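Local coordinates for heroin esterase (Rhodococcus sp., PDB 1LZL), which probably hydrolyses the acetyl ester bonds of heroin, as an acetyl esterase of the alpha/beta hydrolase fold, at residues V70-W84 and F101-N115. Residues are numbered along the deposited sequence; the frame is centred on the assembly and turned at random.
Sequences VTPDNTAGPVPVLLW and FCVEVARELGFAVAN
Strand 112-115 is hydrogen-bonded on both sides: parallel to strand 79-84, from Ala112 N to Pro80 O through to Trp84 N to Ala114 O, and antiparallel to strand 70-72, where Val70 and Val113 exchange two bonds, that from Val70 N to Val113 O nearly straight (N-H...O angle 169°). Helix 101-109 packs against the sheet face that carries Val70, Leu82, Val113 and Trp84. The indole of Trp84 reaches beneath the helix because CG is trans to the main-chain nitrogen (chi1 -180°). Phe101 CD2 stands 3.8 Å above the indole plane, over its centre; the Phe101 ring and the six-membered ring of Trp84, planes 58° apart, make an edge-to-face pair. Cys102 SG approaches Trp84 CD1 obliquely at 3.7 Å, while Asn115 OD1 lies at the indole edge, in plane, its amide held by ND2 bonding to Ala95 O. Were Trp84 an alanine, the Phe101 edge and the Cys102 sulfur would probably lose their aromatic partner. Farther along, Val70 CG1 meets Ala106 CB at 3.6 Å. Past the helix, Pro80 CB sits 3.8 Å above the Phe111 ring plane, a CH-pi contact, with Leu109 CB on the opposite face. Strand 79-85, helix 99-109 and strand 112-116 thus form a beta-alpha-beta crossover, part of the alpha/beta hydrolase fold's central mixed sheet.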
ATOM      1  N   VAL A  70       5.769  15.325   1.986  1.00 13.91           N
ATOM      2  CA  VAL A  70       6.161  15.490   3.371  1.00 14.41           C
ATOM      3  C   VAL A  70       7.674  15.528   3.461  1.00 16.81           C
ATOM      4  O   VAL A  70       8.368  14.593   3.005  1.00 15.28           O
ATOM      5  CB  VAL A  70       5.582  14.390   4.273  1.00 15.18           C
ATOM      6  CG1 VAL A  70       5.855  14.698   5.758  1.00 15.57           C
ATOM      7  CG2 VAL A  70       4.078  14.223   4.038  1.00 16.41           C
ATOM      8  N   THR A  71       8.196  16.612   4.026  1.00 17.03           N
ATOM      9  CA  THR A  71       9.659  16.692   4.164  1.00 18.04           C
ATOM     10  C   THR A  71      10.072  16.988   5.601  1.00 16.77           C
ATOM     11  O   THR A  71       9.386  17.667   6.368  1.00 17.78           O
ATOM     12  CB  THR A  71      10.248  17.738   3.206  1.00 19.86           C
ATOM     13  OG1 THR A  71       9.526  18.968   3.407  1.00 20.30           O
ATOM     14  CG2 THR A  71      10.011  17.343   1.752  1.00 21.85           C
ATOM     15  N   PRO A  72      11.190  16.465   6.043  1.00 18.22           N
ATOM     16  CA  PRO A  72      11.588  16.736   7.426  1.00 17.80           C
ATOM     17  C   PRO A  72      12.186  18.139   7.524  1.00 22.62           C
ATOM     18  O   PRO A  72      12.864  18.575   6.600  1.00 24.95           O
ATOM     19  CB  PRO A  72      12.677  15.698   7.655  1.00 21.31           C
ATOM     20  CG  PRO A  72      13.209  15.353   6.314  1.00 20.85           C
ATOM     21  CD  PRO A  72      12.141  15.574   5.306  1.00 17.72           C
ATOM     22  N   ASP A  73      11.959  18.867   8.592  1.00 24.28           N
ATOM     23  CA  ASP A  73      12.562  20.213   8.685  1.00 29.00           C
ATOM     24  C   ASP A  73      14.059  20.129   8.966  1.00 33.93           C
ATOM     25  O   ASP A  73      14.560  19.106   9.443  1.00 35.43           O
ATOM     26  CB  ASP A  73      11.856  21.008   9.780  1.00 26.68           C
ATOM     27  CG  ASP A  73      10.370  21.196   9.503  1.00 28.75           C
ATOM     28  OD1 ASP A  73       9.900  21.061   8.349  1.00 34.92           O
ATOM     29  OD2 ASP A  73       9.669  21.505  10.499  1.00 40.14           O
ATOM     30  N   ASN A  74      14.855  21.155   8.717  1.00 39.90           N
ATOM     31  CA  ASN A  74      16.259  21.174   9.119  1.00 49.81           C
ATOM     32  C   ASN A  74      17.078  20.150   8.364  1.00 53.09           C
ATOM     33  O   ASN A  74      17.960  19.528   8.986  1.00 56.61           O
ATOM     34  CB  ASN A  74      16.497  20.779  10.578  1.00 52.64           C
ATOM     35  CG  ASN A  74      16.277  21.817  11.632  1.00 57.99           C
ATOM     36  OD1 ASN A  74      15.117  22.090  11.963  1.00 77.19           O
ATOM     37  ND2 ASN A  74      17.363  22.368  12.159  1.00 72.39           N
ATOM     38  N   THR A  75      16.845  19.876   7.087  1.00 55.32           N
ATOM     39  CA  THR A  75      17.586  18.633   6.735  1.00 57.13           C
ATOM     40  C   THR A  75      18.421  18.896   5.506  1.00 52.46           C
ATOM     41  O   THR A  75      17.827  19.296   4.503  1.00 65.82           O
ATOM     42  CB  THR A  75      16.546  17.508   6.646  1.00 56.95           C
ATOM     43  OG1 THR A  75      16.116  17.240   8.006  1.00 39.09           O
ATOM     44  CG2 THR A  75      17.103  16.213   6.113  1.00 66.91           C
ATOM     45  N   ALA A  76      19.728  18.698   5.654  1.00 53.27           N
ATOM     46  CA  ALA A  76      20.676  19.086   4.625  1.00 54.91           C
ATOM     47  C   ALA A  76      20.233  18.624   3.248  1.00 52.56           C
ATOM     48  O   ALA A  76      20.262  19.410   2.278  1.00 67.63           O
ATOM     49  CB  ALA A  76      22.072  18.575   4.969  1.00 64.02           C
ATOM     50  N   GLY A  77      19.807  17.383   3.057  1.00 45.95           N
ATOM     51  CA  GLY A  77      19.299  16.961   1.740  1.00 30.51           C
ATOM     52  C   GLY A  77      20.291  17.062   0.628  1.00 30.20           C
ATOM     53  O   GLY A  77      21.216  17.948   0.730  1.00 55.69           O
ATOM     54  N   PRO A  78      20.310  16.284  -0.443  1.00 24.85           N
ATOM     55  CA  PRO A  78      19.253  15.422  -0.951  1.00 23.06           C
ATOM     56  C   PRO A  78      19.016  14.225  -0.037  1.00 21.59           C
ATOM     57  O   PRO A  78      19.978  13.675   0.502  1.00 22.03           O
ATOM     58  CB  PRO A  78      19.755  14.872  -2.290  1.00 21.95           C
ATOM     59  CG  PRO A  78      20.911  15.754  -2.626  1.00 28.89           C
ATOM     60  CD  PRO A  78      21.518  16.168  -1.311  1.00 24.90           C
ATOM     61  N   VAL A  79      17.741  13.916   0.110  1.00 17.72           N
ATOM     62  CA  VAL A  79      17.428  12.794   1.003  1.00 17.37           C
ATOM     63  C   VAL A  79      16.705  11.700   0.240  1.00 13.33           C
ATOM     64  O   VAL A  79      16.157  11.998  -0.831  1.00 15.38           O
ATOM     65  CB  VAL A  79      16.532  13.201   2.175  1.00 17.01           C
ATOM     66  CG1 VAL A  79      17.316  14.088   3.154  1.00 23.39           C
ATOM     67  CG2 VAL A  79      15.289  13.921   1.654  1.00 18.97           C
ATOM     68  N   PRO A  80      16.700  10.482   0.749  1.00 13.46           N
ATOM     69  CA  PRO A  80      15.868   9.443   0.110  1.00 13.26           C
ATOM     70  C   PRO A  80      14.394   9.828   0.136  1.00 12.99           C
ATOM     71  O   PRO A  80      13.969  10.672   0.947  1.00 14.02           O
ATOM     72  CB  PRO A  80      16.077   8.205   1.015  1.00 13.98           C
ATOM     73  CG  PRO A  80      17.391   8.437   1.693  1.00 16.50           C
ATOM     74  CD  PRO A  80      17.438   9.954   1.909  1.00 16.06           C
ATOM     75  N   VAL A  81      13.611   9.180  -0.750  1.00 12.12           N
ATOM     76  CA  VAL A  81      12.175   9.437  -0.767  1.00 11.70           C
ATOM     77  C   VAL A  81      11.402   8.113  -0.783  1.00 11.47           C
ATOM     78  O   VAL A  81      11.821   7.170  -1.442  1.00 11.85           O
ATOM     79  CB  VAL A  81      11.777  10.295  -1.964  1.00 11.96           C
ATOM     80  CG1 VAL A  81      12.132   9.613  -3.283  1.00 14.08           C
ATOM     81  CG2 VAL A  81      10.283  10.666  -1.936  1.00 12.17           C
ATOM     82  N   LEU A  82      10.282   8.070  -0.074  1.00 10.23           N
ATOM     83  CA  LEU A  82       9.343   6.965  -0.121  1.00 10.30           C
ATOM     84  C   LEU A  82       8.136   7.442  -0.931  1.00 10.93           C
ATOM     85  O   LEU A  82       7.482   8.395  -0.490  1.00 11.35           O
ATOM     86  CB  LEU A  82       8.914   6.552   1.280  1.00 10.67           C
ATOM     87  CG  LEU A  82       7.735   5.561   1.386  1.00 10.98           C
ATOM     88  CD1 LEU A  82       8.088   4.214   0.744  1.00 10.45           C
ATOM     89  CD2 LEU A  82       7.347   5.434   2.862  1.00 11.47           C
ATOM     90  N   LEU A  83       7.844   6.803  -2.051  1.00  9.09           N
ATOM     91  CA  LEU A  83       6.570   7.032  -2.751  1.00  9.36           C
ATOM     92  C   LEU A  83       5.574   6.128  -2.037  1.00  8.81           C
ATOM     93  O   LEU A  83       5.773   4.919  -1.983  1.00  9.99           O
ATOM     94  CB  LEU A  83       6.730   6.683  -4.234  1.00 10.15           C
ATOM     95  CG  LEU A  83       5.517   6.972  -5.114  1.00 11.50           C
ATOM     96  CD1 LEU A  83       5.434   8.417  -5.502  1.00 23.15           C
ATOM     97  CD2 LEU A  83       5.552   6.162  -6.420  1.00 21.72           C
ATOM     98  N   TRP A  84       4.516   6.679  -1.455  1.00  8.68           N
ATOM     99  CA  TRP A  84       3.597   5.919  -0.645  1.00  8.23           C
ATOM    100  C   TRP A  84       2.207   5.933  -1.266  1.00  8.94           C
ATOM    101  O   TRP A  84       1.770   6.973  -1.781  1.00  9.22           O
ATOM    102  CB  TRP A  84       3.495   6.550   0.785  1.00 10.79           C
ATOM    103  CG  TRP A  84       2.536   5.729   1.612  1.00 10.11           C
ATOM    104  CD1 TRP A  84       1.286   6.068   1.992  1.00 13.36           C
ATOM    105  CD2 TRP A  84       2.805   4.424   2.113  1.00 11.66           C
ATOM    106  NE1 TRP A  84       0.738   5.052   2.720  1.00 15.02           N
ATOM    107  CE2 TRP A  84       1.645   4.036   2.816  1.00 13.29           C
ATOM    108  CE3 TRP A  84       3.883   3.544   2.069  1.00 12.38           C
ATOM    109  CZ2 TRP A  84       1.518   2.805   3.464  1.00 17.01           C
ATOM    110  CZ3 TRP A  84       3.777   2.307   2.711  1.00 16.43           C
ATOM    111  CH2 TRP A  84       2.592   1.949   3.409  1.00 18.69           C
ATOM    112  N   PHE A 101       1.376   7.934   8.942  1.00 12.03           N
ATOM    113  CA  PHE A 101       2.560   7.137   8.602  1.00 11.83           C
ATOM    114  C   PHE A 101       3.579   7.983   7.855  1.00 11.66           C
ATOM    115  O   PHE A 101       4.789   7.871   8.098  1.00 11.10           O
ATOM    116  CB  PHE A 101       2.170   5.892   7.774  1.00 13.48           C
ATOM    117  CG  PHE A 101       3.369   5.017   7.409  1.00 13.26           C
ATOM    118  CD1 PHE A 101       4.153   4.470   8.432  1.00 14.99           C
ATOM    119  CD2 PHE A 101       3.702   4.798   6.072  1.00 13.07           C
ATOM    120  CE1 PHE A 101       5.262   3.685   8.090  1.00 14.04           C
ATOM    121  CE2 PHE A 101       4.772   3.967   5.722  1.00 12.13           C
ATOM    122  CZ  PHE A 101       5.549   3.428   6.754  1.00 12.88           C
ATOM    123  N   CYS A 102       3.117   8.810   6.918  1.00 11.35           N
ATOM    124  CA  CYS A 102       4.082   9.591   6.116  1.00 12.64           C
ATOM    125  C   CYS A 102       4.837  10.596   6.997  1.00 12.29           C
ATOM    126  O   CYS A 102       6.031  10.814   6.830  1.00 13.59           O
ATOM    127  CB  CYS A 102       3.338  10.270   4.956  1.00 12.77           C
ATOM    128  SG  CYS A 102       2.703   9.027   3.786  1.00 13.72           S
ATOM    129  N   VAL A 103       4.097  11.205   7.949  1.00 14.27           N
ATOM    130  CA  VAL A 103       4.768  12.096   8.899  1.00 14.20           C
ATOM    131  C   VAL A 103       5.787  11.314   9.724  1.00 14.10           C
ATOM    132  O   VAL A 103       6.919  11.759   9.966  1.00 15.01           O
ATOM    133  CB  VAL A 103       3.712  12.758   9.796  1.00 15.28           C
ATOM    134  CG1 VAL A 103       4.334  13.408  11.030  1.00 14.14           C
ATOM    135  CG2 VAL A 103       2.945  13.794   8.974  1.00 17.07           C
ATOM    136  N   GLU A 104       5.391  10.112  10.173  1.00 14.19           N
ATOM    137  CA  GLU A 104       6.321   9.294  10.967  1.00 15.08           C
ATOM    138  C   GLU A 104       7.637   9.026  10.261  1.00 13.47           C
ATOM    139  O   GLU A 104       8.753   9.128  10.797  1.00 14.97           O
ATOM    140  CB  GLU A 104       5.622   7.967  11.386  1.00 18.66           C
ATOM    141  CG  GLU A 104       6.487   7.200  12.389  1.00 31.32           C
ATOM    142  CD  GLU A 104       5.915   5.903  12.921  1.00 31.07           C
ATOM    143  OE1 GLU A 104       5.060   5.324  12.200  1.00 52.22           O
ATOM    144  OE2 GLU A 104       6.304   5.432  14.038  1.00 33.33           O
ATOM    145  N   VAL A 105       7.511   8.637   8.983  1.00 13.67           N
ATOM    146  CA  VAL A 105       8.718   8.321   8.194  1.00 13.22           C
ATOM    147  C   VAL A 105       9.584   9.584   8.045  1.00 12.73           C
ATOM    148  O   VAL A 105      10.800   9.528   8.224  1.00 13.81           O
ATOM    149  CB  VAL A 105       8.278   7.765   6.826  1.00 12.20           C
ATOM    150  CG1 VAL A 105       9.428   7.756   5.845  1.00 13.76           C
ATOM    151  CG2 VAL A 105       7.660   6.371   7.036  1.00 14.89           C
ATOM    152  N   ALA A 106       8.937  10.710   7.714  1.00 12.50           N
ATOM    153  CA  ALA A 106       9.729  11.927   7.500  1.00 12.71           C
ATOM    154  C   ALA A 106      10.397  12.358   8.796  1.00 15.04           C
ATOM    155  O   ALA A 106      11.568  12.700   8.866  1.00 17.06           O
ATOM    156  CB  ALA A 106       8.867  13.055   6.971  1.00 12.83           C
ATOM    157  N   ARG A 107       9.659  12.341   9.904  1.00 14.95           N
ATOM    158  CA  ARG A 107      10.217  12.789  11.177  1.00 16.15           C
ATOM    159  C   ARG A 107      11.265  11.820  11.712  1.00 17.40           C
ATOM    160  O   ARG A 107      12.342  12.231  12.150  1.00 22.30           O
ATOM    161  CB  ARG A 107       9.048  12.980  12.167  1.00 18.15           C
ATOM    162  CG  ARG A 107       9.527  13.438  13.542  1.00 21.47           C
ATOM    163  CD  ARG A 107       8.452  13.322  14.620  1.00 26.17           C
ATOM    164  NE  ARG A 107       7.412  14.330  14.394  1.00 26.95           N
ATOM    165  CZ  ARG A 107       6.138  13.955  14.313  1.00 23.92           C
ATOM    166  NH1 ARG A 107       5.826  12.656  14.438  1.00 24.61           N
ATOM    167  NH2 ARG A 107       5.230  14.890  14.106  1.00 21.27           N
ATOM    168  N   GLU A 108      11.013  10.503  11.687  1.00 15.02           N
ATOM    169  CA  GLU A 108      11.931   9.597  12.379  1.00 15.53           C
ATOM    170  C   GLU A 108      13.117   9.233  11.502  1.00 15.92           C
ATOM    171  O   GLU A 108      14.213   9.019  12.042  1.00 19.28           O
ATOM    172  CB  GLU A 108      11.252   8.291  12.797  1.00 16.83           C
ATOM    173  CG  GLU A 108      10.109   8.482  13.774  1.00 19.07           C
ATOM    174  CD  GLU A 108      10.613   9.200  15.019  1.00 23.52           C
ATOM    175  OE1 GLU A 108      11.782   8.964  15.390  1.00 32.38           O
ATOM    176  OE2 GLU A 108       9.850   9.997  15.593  1.00 26.73           O
ATOM    177  N   LEU A 109      12.928   9.146  10.192  1.00 16.34           N
ATOM    178  CA  LEU A 109      13.994   8.727   9.314  1.00 14.62           C
ATOM    179  C   LEU A 109      14.664   9.871   8.558  1.00 14.91           C
ATOM    180  O   LEU A 109      15.747   9.680   8.012  1.00 17.36           O
ATOM    181  CB  LEU A 109      13.458   7.726   8.249  1.00 14.57           C
ATOM    182  CG  LEU A 109      12.790   6.512   8.871  1.00 13.69           C
ATOM    183  CD1 LEU A 109      12.479   5.507   7.763  1.00 13.26           C
ATOM    184  CD2 LEU A 109      13.656   5.919   9.988  1.00 14.80           C
ATOM    185  N   GLY A 110      13.998  11.043   8.500  1.00 15.73           N
ATOM    186  CA  GLY A 110      14.608  12.147   7.777  1.00 18.65           C
ATOM    187  C   GLY A 110      14.554  12.011   6.269  1.00 14.45           C
ATOM    188  O   GLY A 110      15.369  12.499   5.490  1.00 19.53           O
ATOM    189  N   PHE A 111      13.522  11.300   5.806  1.00 14.69           N
ATOM    190  CA  PHE A 111      13.279  10.971   4.411  1.00 14.90           C
ATOM    191  C   PHE A 111      12.077  11.799   3.936  1.00 12.99           C
ATOM    192  O   PHE A 111      11.141  12.049   4.707  1.00 17.24           O
ATOM    193  CB  PHE A 111      12.996   9.491   4.183  1.00 13.00           C
ATOM    194  CG  PHE A 111      14.111   8.511   4.495  1.00 12.93           C
ATOM    195  CD1 PHE A 111      15.405   8.934   4.769  1.00 14.14           C
ATOM    196  CD2 PHE A 111      13.823   7.136   4.534  1.00 14.24           C
ATOM    197  CE1 PHE A 111      16.363   7.980   5.059  1.00 15.94           C
ATOM    198  CE2 PHE A 111      14.783   6.173   4.792  1.00 14.05           C
ATOM    199  CZ  PHE A 111      16.071   6.629   5.063  1.00 14.76           C
ATOM    200  N   ALA A 112      12.122  12.205   2.664  1.00 13.68           N
ATOM    201  CA  ALA A 112      10.922  12.761   2.041  1.00 11.71           C
ATOM    202  C   ALA A 112       9.918  11.655   1.766  1.00 12.74           C
ATOM    203  O   ALA A 112      10.272  10.487   1.597  1.00 11.76           O
ATOM    204  CB  ALA A 112      11.302  13.459   0.745  1.00 13.11           C
ATOM    205  N   VAL A 113       8.637  12.036   1.765  1.00 12.17           N
ATOM    206  CA  VAL A 113       7.589  11.073   1.462  1.00  9.96           C
ATOM    207  C   VAL A 113       6.650  11.700   0.450  1.00  9.89           C
ATOM    208  O   VAL A 113       6.112  12.794   0.657  1.00 12.06           O
ATOM    209  CB  VAL A 113       6.829  10.651   2.723  1.00 11.14           C
ATOM    210  CG1 VAL A 113       5.762   9.639   2.305  1.00 13.70           C
ATOM    211  CG2 VAL A 113       7.745  10.080   3.799  1.00 11.57           C
ATOM    212  N   ALA A 114       6.469  11.004  -0.666  1.00  9.95           N
ATOM    213  CA  ALA A 114       5.571  11.464  -1.739  1.00  9.69           C
ATOM    214  C   ALA A 114       4.320  10.592  -1.658  1.00 10.03           C
ATOM    215  O   ALA A 114       4.348   9.449  -2.143  1.00  9.46           O
ATOM    216  CB  ALA A 114       6.275  11.352  -3.086  1.00  9.84           C
ATOM    217  N   ASN A 115       3.287  11.073  -0.993  1.00  9.60           N
ATOM    218  CA  ASN A 115       2.048  10.323  -0.763  1.00  9.06           C
ATOM    219  C   ASN A 115       1.043  10.586  -1.870  1.00  8.80           C
ATOM    220  O   ASN A 115       0.570  11.715  -2.057  1.00 10.35           O
ATOM    221  CB  ASN A 115       1.576  10.811   0.597  1.00  9.93           C
ATOM    222  CG  ASN A 115       0.321  10.168   1.112  1.00 10.37           C
ATOM    223  OD1 ASN A 115      -0.132   9.183   0.521  1.00 11.91           O
ATOM    224  ND2 ASN A 115      -0.269  10.721   2.166  1.00 11.98           N
TER